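Local coordinates for protein Avidin/streptavidin (Shewanella denitrificans, PDB 3SZH) that binds the vitamin biotin, probably with the high affinity of the avidin and streptavidin family, and is captured here in its biotin-free form, at residues 49-53 and 64-68; 91-97 and 113-119. All coordinates share one frame; numbering follows the deposited sequence.

Contact 1: 49-53 and 64-68; sequences PYPVN and STKWL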
ATOM      1  N   PRO B  49       2.880  18.495  -2.081  1.00  9.87           N
ATOM      2  CA  PRO B  49       2.116  17.408  -1.475  1.00  9.47           C
ATOM      3  C   PRO B  49       1.674  16.359  -2.472  1.00  9.07           C
ATOM      4  O   PRO B  49       1.188  16.682  -3.576  1.00  9.49           O
ATOM      5  CB  PRO B  49       0.907  18.119  -0.874  1.00 10.80           C
ATOM      6  CG  PRO B  49       0.722  19.354  -1.734  1.00 12.54           C
ATOM      7  CD  PRO B  49       2.086  19.740  -2.219  1.00 11.41           C
ATOM      8  N   TYR B  50       1.847  15.095  -2.058  1.00  8.53           N
ATOM      9  CA  TYR B  50       1.384  13.938  -2.842  1.00  8.37           C
ATOM     10  C   TYR B  50       0.296  13.221  -2.069  1.00  8.53           C
ATOM     11  O   TYR B  50       0.471  12.922  -0.890  1.00  8.69           O
ATOM     12  CB  TYR B  50       2.538  12.974  -3.198  1.00  8.92           C
ATOM     13  CG  TYR B  50       3.456  13.583  -4.222  1.00  8.43           C
ATOM     14  CD1 TYR B  50       4.501  14.436  -3.876  1.00  9.54           C
ATOM     15  CD2 TYR B  50       3.239  13.346  -5.575  1.00  8.85           C
ATOM     16  CE1 TYR B  50       5.299  15.036  -4.855  1.00  9.68           C
ATOM     17  CE2 TYR B  50       4.022  13.951  -6.549  1.00  9.24           C
ATOM     18  CZ  TYR B  50       5.042  14.798  -6.197  1.00  8.98           C
ATOM     19  OH  TYR B  50       5.826  15.430  -7.127  1.00 11.08           O
ATOM     20  N   PRO B  51      -0.873  12.993  -2.677  1.00  8.71           N
ATOM     21  CA  PRO B  51      -1.935  12.269  -1.969  1.00  9.00           C
ATOM     22  C   PRO B  51      -1.552  10.855  -1.517  1.00  8.64           C
ATOM     23  O   PRO B  51      -0.837  10.142  -2.230  1.00  8.90           O
ATOM     24  CB  PRO B  51      -3.087  12.237  -2.980  1.00 10.18           C
ATOM     25  CG  PRO B  51      -2.858  13.463  -3.817  1.00 10.54           C
ATOM     26  CD  PRO B  51      -1.358  13.521  -3.970  1.00 10.25           C
ATOM     27  N   VAL B  52      -2.091  10.466  -0.369  1.00  8.20           N
ATOM     28  CA  VAL B  52      -1.844   9.178   0.249  1.00  7.99           C
ATOM     29  C   VAL B  52      -3.165   8.491   0.561  1.00  7.66           C
ATOM     30  O   VAL B  52      -4.128   9.145   1.003  1.00  8.17           O
ATOM     31  CB  VAL B  52      -1.074   9.391   1.582  1.00  8.54           C
ATOM     32  CG1 VAL B  52      -0.875   8.080   2.345  1.00  9.71           C
ATOM     33  CG2 VAL B  52       0.265  10.087   1.338  1.00 10.17           C
ATOM     34  N   ASN B  53      -3.200   7.182   0.358  1.00  7.77           N
ATOM     35  CA  ASN B  53      -4.279   6.371   0.902  1.00  7.97           C
ATOM     36  C   ASN B  53      -3.672   5.194   1.677  1.00  7.88           C
ATOM     37  O   ASN B  53      -2.459   5.030   1.705  1.00  8.52           O
ATOM     38  CB  ASN B  53      -5.293   5.932  -0.186  1.00  8.27           C
ATOM     39  CG  ASN B  53      -4.663   5.147  -1.302  1.00  7.58           C
ATOM     40  OD1 ASN B  53      -3.621   4.501  -1.125  1.00  8.69           O
ATOM     41  ND2 ASN B  53      -5.296   5.167  -2.480  1.00  9.18           N
ATOM     42  N   SER B  64       0.248   4.460   0.973  1.00  7.91           N
ATOM     43  CA  SER B  64       0.876   4.457  -0.351  0.50  7.72           C
ATOM     44  C   SER B  64       0.598   5.772  -1.053  1.00  7.67           C
ATOM     45  O   SER B  64      -0.466   6.403  -0.878  1.00  8.00           O
ATOM     46  CB  SER B  64       0.371   3.246  -1.142  0.50  7.17           C
ATOM     47  OG  SER B  64       0.783   3.193  -2.498  0.50  5.84           O
ATOM     48  N   THR B  65       1.587   6.191  -1.850  1.00  8.77           N
ATOM     49  CA  THR B  65       1.493   7.421  -2.618  1.00  9.15           C
ATOM     50  C   THR B  65       1.925   7.169  -4.048  1.00  8.66           C
ATOM     51  O   THR B  65       2.925   6.477  -4.303  1.00  9.47           O
ATOM     52  CB  THR B  65       2.299   8.569  -1.973  1.00  9.95           C
ATOM     53  OG1 THR B  65       1.875   9.816  -2.537  1.00 11.40           O
ATOM     54  CG2 THR B  65       3.789   8.434  -2.165  1.00 11.07           C
ATOM     55  N   LYS B  66       1.168   7.743  -4.981  1.00  9.02           N
ATOM     56  CA  LYS B  66       1.549   7.811  -6.382  1.00  8.93           C
ATOM     57  C   LYS B  66       2.317   9.105  -6.611  1.00  8.99           C
ATOM     58  O   LYS B  66       1.841  10.190  -6.266  1.00  8.86           O
ATOM     59  CB  LYS B  66       0.290   7.740  -7.256  1.00  9.66           C
ATOM     60  CG  LYS B  66       0.527   8.022  -8.737  1.00  9.81           C
ATOM     61  CD  LYS B  66      -0.752   7.796  -9.562  1.00 10.32           C
ATOM     62  CE  LYS B  66      -0.569   8.293 -10.971  1.00 10.90           C
ATOM     63  NZ  LYS B  66      -1.726   7.898 -11.836  1.00 11.15           N
ATOM     64  N   TRP B  67       3.504   9.010  -7.207  1.00  9.27           N
ATOM     65  CA  TRP B  67       4.346  10.190  -7.392  1.00  9.47           C
ATOM     66  C   TRP B  67       3.951  10.984  -8.624  1.00  9.13           C
ATOM     67  O   TRP B  67       4.721  11.124  -9.591  1.00 10.02           O
ATOM     68  CB  TRP B  67       5.828   9.805  -7.427  1.00 10.09           C
ATOM     69  CG  TRP B  67       6.303   9.178  -6.150  1.00  9.93           C
ATOM     70  CD1 TRP B  67       6.564   7.844  -5.924  1.00 10.88           C
ATOM     71  CD2 TRP B  67       6.524   9.843  -4.912  1.00 10.71           C
ATOM     72  NE1 TRP B  67       6.950   7.651  -4.610  1.00 10.52           N
ATOM     73  CE2 TRP B  67       6.951   8.865  -3.976  1.00 10.70           C
ATOM     74  CE3 TRP B  67       6.441  11.182  -4.510  1.00 11.24           C
ATOM     75  CZ2 TRP B  67       7.278   9.186  -2.656  1.00 11.57           C
ATOM     76  CZ3 TRP B  67       6.750  11.493  -3.204  1.00 13.03           C
ATOM     77  CH2 TRP B  67       7.166  10.506  -2.297  1.00 12.85           C
ATOM     78  N   LEU B  68       2.737  11.516  -8.595  1.00  9.44           N
ATOM     79  CA  LEU B  68       2.256  12.419  -9.626  1.00 10.38           C
ATOM     80  C   LEU B  68       1.359  13.413  -8.917  1.00  9.98           C
ATOM     81  O   LEU B  68       0.453  13.035  -8.186  1.00 11.65           O
ATOM     82  CB  LEU B  68       1.478  11.658 -10.710  1.00 10.85           C
ATOM     83  CG  LEU B  68       0.942  12.477 -11.890  1.00 12.51           C
ATOM     84  CD1 LEU B  68       2.081  13.143 -12.586  1.00 13.81           C
ATOM     85  CD2 LEU B  68       0.125  11.600 -12.837  1.00 13.72           C
TER
HETATM   86  O   HOH W   1      -0.617  10.213  -5.002  1.00 10.93           O
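Tyr50 reaches across from strand 50-53 and receives the edge of Trp67 on one face of its ring. CE3 and CZ3 of the indole do the touching: CE3 stands over the centre of the phenol ring, and CZ3 comes 3.8 Å from Tyr50 CD1. The six-membered rings lie with centroids 5.0 Å apart and planes at 62°, an edge-to-face pair. Tyr50 CG sits beside its own backbone N (chi1 -71°), which swings the ring over the corner at Trp67, where the chain makes an inverse gamma turn. At the phenol's edge, Leu68 N lies 3.4 Å from Tyr50 CE2; the hydroxyl beyond is bound by Glu72 O. The segments belong to the hairpin of strands 50-57 and 60-66 in the eight-stranded antiparallel barrel of the avidin fold. Asn53 and Ser64 form a hydrogen-bonded pair, but farther along the strands splay and side chain and water take over. Thr65 OG1, anti to its amide nitrogen at chi1 -164°, donates to Pro51 O at 2.7 Å from above the carbonyl plane. Water 1 donates to the same Pro51 O and to Lys66 O, bridging the widening gap. A leucine in place of Tyr50 would probably deprive the Trp67 edge of its flat partner and Glu72 O of the hydroxyl. Trp67 NE1 is fixed separately by Thr78 OG1, while Trp55 of the second subunit packs on Pro51, Asn53 and Lys66.

Contact 2: 91-97 and 113-119; sequences GKISTLW and GQDVFSQ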
ATOM      1  N   GLY B  91       6.340   8.844  19.960  1.00 18.32           N
ATOM      2  CA  GLY B  91       5.634   7.969  19.018  1.00 16.55           C
ATOM      3  C   GLY B  91       6.401   7.874  17.718  1.00 15.39           C
ATOM      4  O   GLY B  91       6.956   8.864  17.237  1.00 16.32           O
ATOM      5  N   LYS B  92       6.463   6.661  17.178  1.00 14.87           N
ATOM      6  CA  LYS B  92       7.148   6.404  15.925  1.00 14.77           C
ATOM      7  C   LYS B  92       6.341   5.414  15.118  1.00 13.65           C
ATOM      8  O   LYS B  92       5.548   4.652  15.666  1.00 14.01           O
ATOM      9  CB  LYS B  92       8.544   5.820  16.160  1.00 15.71           C
ATOM     10  CG  LYS B  92       9.522   6.770  16.871  1.00 17.31           C
ATOM     11  CD  LYS B  92      10.935   6.207  16.911  1.00 18.50           C
ATOM     12  CE  LYS B  92      11.831   7.065  17.787  1.00 23.04           C
ATOM     13  NZ  LYS B  92      12.288   8.309  17.107  1.00 26.15           N
ATOM     14  N   ILE B  93       6.527   5.448  13.806  1.00 13.04           N
ATOM     15  CA  ILE B  93       6.014   4.410  12.921  1.00 12.87           C
ATOM     16  C   ILE B  93       7.214   3.798  12.208  1.00 12.76           C
ATOM     17  O   ILE B  93       7.934   4.486  11.488  1.00 13.34           O
ATOM     18  CB  ILE B  93       5.012   4.961  11.870  1.00 12.38           C
ATOM     19  CG1 ILE B  93       3.861   5.738  12.533  1.00 14.01           C
ATOM     20  CG2 ILE B  93       4.440   3.813  11.032  1.00 13.48           C
ATOM     21  CD1 ILE B  93       2.938   6.457  11.533  1.00 14.72           C
ATOM     22  N   SER B  94       7.443   2.516  12.465  1.00 12.58           N
ATOM     23  CA  SER B  94       8.543   1.806  11.847  1.00 12.51           C
ATOM     24  C   SER B  94       7.993   1.082  10.630  1.00 11.58           C
ATOM     25  O   SER B  94       7.028   0.324  10.754  1.00 11.98           O
ATOM     26  CB  SER B  94       9.133   0.829  12.852  1.00 13.80           C
ATOM     27  OG  SER B  94      10.191   0.132  12.260  1.00 14.21           O
ATOM     28  N   THR B  95       8.630   1.293   9.476  1.00 11.06           N
ATOM     29  CA  THR B  95       8.095   0.818   8.202  1.00 11.03           C
ATOM     30  C   THR B  95       9.137   0.137   7.335  1.00 11.46           C
ATOM     31  O   THR B  95      10.337   0.407   7.422  1.00 12.01           O
ATOM     32  CB  THR B  95       7.471   1.959   7.344  1.00 11.06           C
ATOM     33  OG1 THR B  95       8.505   2.789   6.821  1.00 12.10           O
ATOM     34  CG2 THR B  95       6.477   2.797   8.124  1.00 11.51           C
ATOM     35  N   LEU B  96       8.633  -0.687   6.419  1.00 10.57           N
ATOM     36  CA  LEU B  96       9.371  -1.177   5.274  1.00 10.51           C
ATOM     37  C   LEU B  96       8.597  -0.723   4.043  1.00 10.80           C
ATOM     38  O   LEU B  96       7.372  -0.891   3.991  1.00 11.05           O
ATOM     39  CB  LEU B  96       9.444  -2.698   5.291  1.00 11.61           C
ATOM     40  CG  LEU B  96      10.148  -3.310   6.496  1.00 13.56           C
ATOM     41  CD1 LEU B  96      10.124  -4.834   6.394  1.00 15.92           C
ATOM     42  CD2 LEU B  96      11.580  -2.787   6.638  1.00 15.00           C
ATOM     43  N   TRP B  97       9.296  -0.164   3.061  1.00 10.36           N
ATOM     44  CA  TRP B  97       8.639   0.324   1.855  1.00 10.37           C
ATOM     45  C   TRP B  97       9.124  -0.404   0.619  1.00  9.75           C
ATOM     46  O   TRP B  97      10.211  -1.000   0.584  1.00 11.18           O
ATOM     47  CB  TRP B  97       8.820   1.839   1.698  1.00 11.07           C
ATOM     48  CG  TRP B  97      10.237   2.340   1.720  1.00 11.61           C
ATOM     49  CD1 TRP B  97      10.893   2.882   2.786  1.00 13.00           C
ATOM     50  CD2 TRP B  97      11.174   2.364   0.621  1.00 12.37           C
ATOM     51  NE1 TRP B  97      12.170   3.256   2.428  1.00 14.22           N
ATOM     52  CE2 TRP B  97      12.367   2.957   1.106  1.00 14.05           C
ATOM     53  CE3 TRP B  97      11.108   1.984  -0.730  1.00 12.75           C
ATOM     54  CZ2 TRP B  97      13.495   3.145   0.303  1.00 15.10           C
ATOM     55  CZ3 TRP B  97      12.226   2.174  -1.523  1.00 14.15           C
ATOM     56  CH2 TRP B  97      13.414   2.736  -0.997  1.00 15.01           C
ATOM     57  N   GLY B 113      13.266  -0.499   1.038  1.00 13.95           N
ATOM     58  CA  GLY B 113      14.041   0.068   2.123  1.00 14.11           C
ATOM     59  C   GLY B 113      13.252   0.191   3.400  1.00 13.40           C
ATOM     60  O   GLY B 113      12.117  -0.297   3.501  1.00 13.09           O
ATOM     61  N   GLN B 114      13.882   0.822   4.386  1.00 14.37           N
ATOM     62  CA  GLN B 114      13.276   1.006   5.709  1.00 13.85           C
ATOM     63  C   GLN B 114      13.203   2.478   6.026  1.00 13.33           C
ATOM     64  O   GLN B 114      14.177   3.193   5.865  1.00 15.27           O
ATOM     65  CB  GLN B 114      14.032   0.287   6.863  1.00 15.37           C
ATOM     66  CG  GLN B 114      13.631   0.860   8.278  1.00 19.05           C
ATOM     67  CD  GLN B 114      13.138  -0.150   9.367  1.00 24.06           C
ATOM     68  OE1 GLN B 114      13.939  -0.950   9.893  1.00 26.18           O
ATOM     69  NE2 GLN B 114      11.837  -0.030   9.779  1.00 21.06           N
ATOM     70  N   ASP B 115      12.035   2.930   6.483  1.00 12.55           N
ATOM     71  CA  ASP B 115      11.872   4.304   7.005  1.00 12.38           C
ATOM     72  C   ASP B 115      11.342   4.227   8.417  1.00 12.01           C
ATOM     73  O   ASP B 115      10.432   3.431   8.704  1.00 12.76           O
ATOM     74  CB  ASP B 115      10.829   5.096   6.199  1.00 11.88           C
ATOM     75  CG  ASP B 115      11.322   5.620   4.870  1.00 12.34           C
ATOM     76  OD1 ASP B 115      12.521   5.503   4.530  1.00 13.54           O
ATOM     77  OD2 ASP B 115      10.457   6.152   4.151  1.00 12.88           O
ATOM     78  N   VAL B 116      11.892   5.054   9.311  1.00 12.22           N
ATOM     79  CA  VAL B 116      11.314   5.215  10.641  1.00 12.56           C
ATOM     80  C   VAL B 116      10.829   6.642  10.742  1.00 12.13           C
ATOM     81  O   VAL B 116      11.591   7.580  10.530  1.00 12.46           O
ATOM     82  CB  VAL B 116      12.312   4.882  11.766  1.00 13.16           C
ATOM     83  CG1 VAL B 116      11.664   5.174  13.098  1.00 14.73           C
ATOM     84  CG2 VAL B 116      12.731   3.399  11.667  1.00 14.51           C
ATOM     85  N   PHE B 117       9.525   6.791  10.972  1.00 12.86           N
ATOM     86  CA  PHE B 117       8.888   8.098  11.080  1.00 13.46           C
ATOM     87  C   PHE B 117       8.723   8.398  12.565  1.00 14.72           C
ATOM     88  O   PHE B 117       8.363   7.522  13.360  1.00 17.28           O
ATOM     89  CB  PHE B 117       7.515   8.092  10.382  1.00 13.34           C
ATOM     90  CG  PHE B 117       7.565   7.952   8.899  1.00 12.29           C
ATOM     91  CD1 PHE B 117       7.706   6.697   8.305  1.00 11.69           C
ATOM     92  CD2 PHE B 117       7.445   9.075   8.093  1.00 12.67           C
ATOM     93  CE1 PHE B 117       7.731   6.578   6.921  1.00 12.35           C
ATOM     94  CE2 PHE B 117       7.461   8.962   6.699  1.00 12.69           C
ATOM     95  CZ  PHE B 117       7.603   7.716   6.113  1.00 12.23           C
ATOM     96  N   SER B 118       9.054   9.618  12.944  1.00 13.69           N
ATOM     97  CA  SER B 118       8.937  10.092  14.316  0.50 13.81           C
ATOM     98  C   SER B 118       7.877  11.177  14.374  1.00 14.24           C
ATOM     99  O   SER B 118       7.691  11.908  13.404  1.00 14.33           O
ATOM    100  CB  SER B 118      10.282  10.667  14.777  0.50 13.87           C
ATOM    101  OG  SER B 118      11.296   9.673  14.787  0.50 15.45           O
ATOM    102  N   GLN B 119       7.193  11.311  15.492  1.00 15.30           N
ATOM    103  CA  GLN B 119       6.247  12.392  15.655  1.00 16.76           C
ATOM    104  C   GLN B 119       6.885  13.740  15.335  1.00 19.39           C
ATOM    105  O   GLN B 119       8.074  13.958  15.630  1.00 19.49           O
ATOM    106  CB  GLN B 119       5.690  12.394  17.056  1.00 17.19           C
ATOM    107  CG  GLN B 119       6.702  12.566  18.167  1.00 17.95           C
ATOM    108  CD  GLN B 119       6.029  12.587  19.496  1.00 18.71           C
ATOM    109  OE1 GLN B 119       5.604  11.540  19.994  1.00 18.23           O
ATOM    110  NE2 GLN B 119       5.903  13.774  20.081  1.00 24.09           N
TER
HETATM  111  O   HOH W   2      15.086   4.210   3.271  1.00 26.50           O
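Asp115 O is gripped by two groups of Thr95: the backbone N, 2.9 Å away and nearly in line with the carbonyl, and OG1, which donates at 2.8 Å. Thr95 OG1 lies between its own N and carbonyl carbon (chi1 72°), and this turns the hydroxyl to the neighbouring strand. At one end, Gly113 backs onto one face of the Trp97 indole. Its CA makes a CH-pi contact, 3.8 Å from the centroid of the five-membered ring, and its N is over the bicycle; a beta carbon there would probably run into Trp97 CZ2. Trp97 NE1 reaches diagonally across to Asp115 OD1 on the partner strand, a weak, bent bond of 3.1 Å, and also to water 2. The carboxylate is held more firmly from outside, by Gln16 at OD1 and Trp80 at OD2. On the other face Gln114, bent at chi2, folds its amide back so that NE2 gives weak bonds to Thr95 O and Ser94 OG. At the far end Gly91 N donates to Gln119 OE1 at 2.8 Å. The hairpin of strands 92-101 and 111-119 is flanked by strand 73-85 beside the former and strand 11-14 beside the latter, closing the barrel; Trp80 and Trp13 pack against its inner residues, and Pro107 of the second subunit lies against Ser94 and Gln114.

Both contacts join neighbouring strands of one barrel, each within a beta hairpin, on opposite sides of the chain's centre, with centres about 17 Å apart and nearest atoms about 8 Å apart. Contact 1 is the more buried; contact 2 is longer and partly exposed. Contact 2 keeps its backbone ladder along the whole length, with polar side chains added on both faces, whereas contact 1 is laddered at one end and relies on an aromatic pair, a threonine hydroxyl and water at the other. Strand 73-85 lies between them and touches both: Trp80 meets Thr65 in contact 1 and Asp115 and Phe117 in contact 2. The second subunit touches both as well.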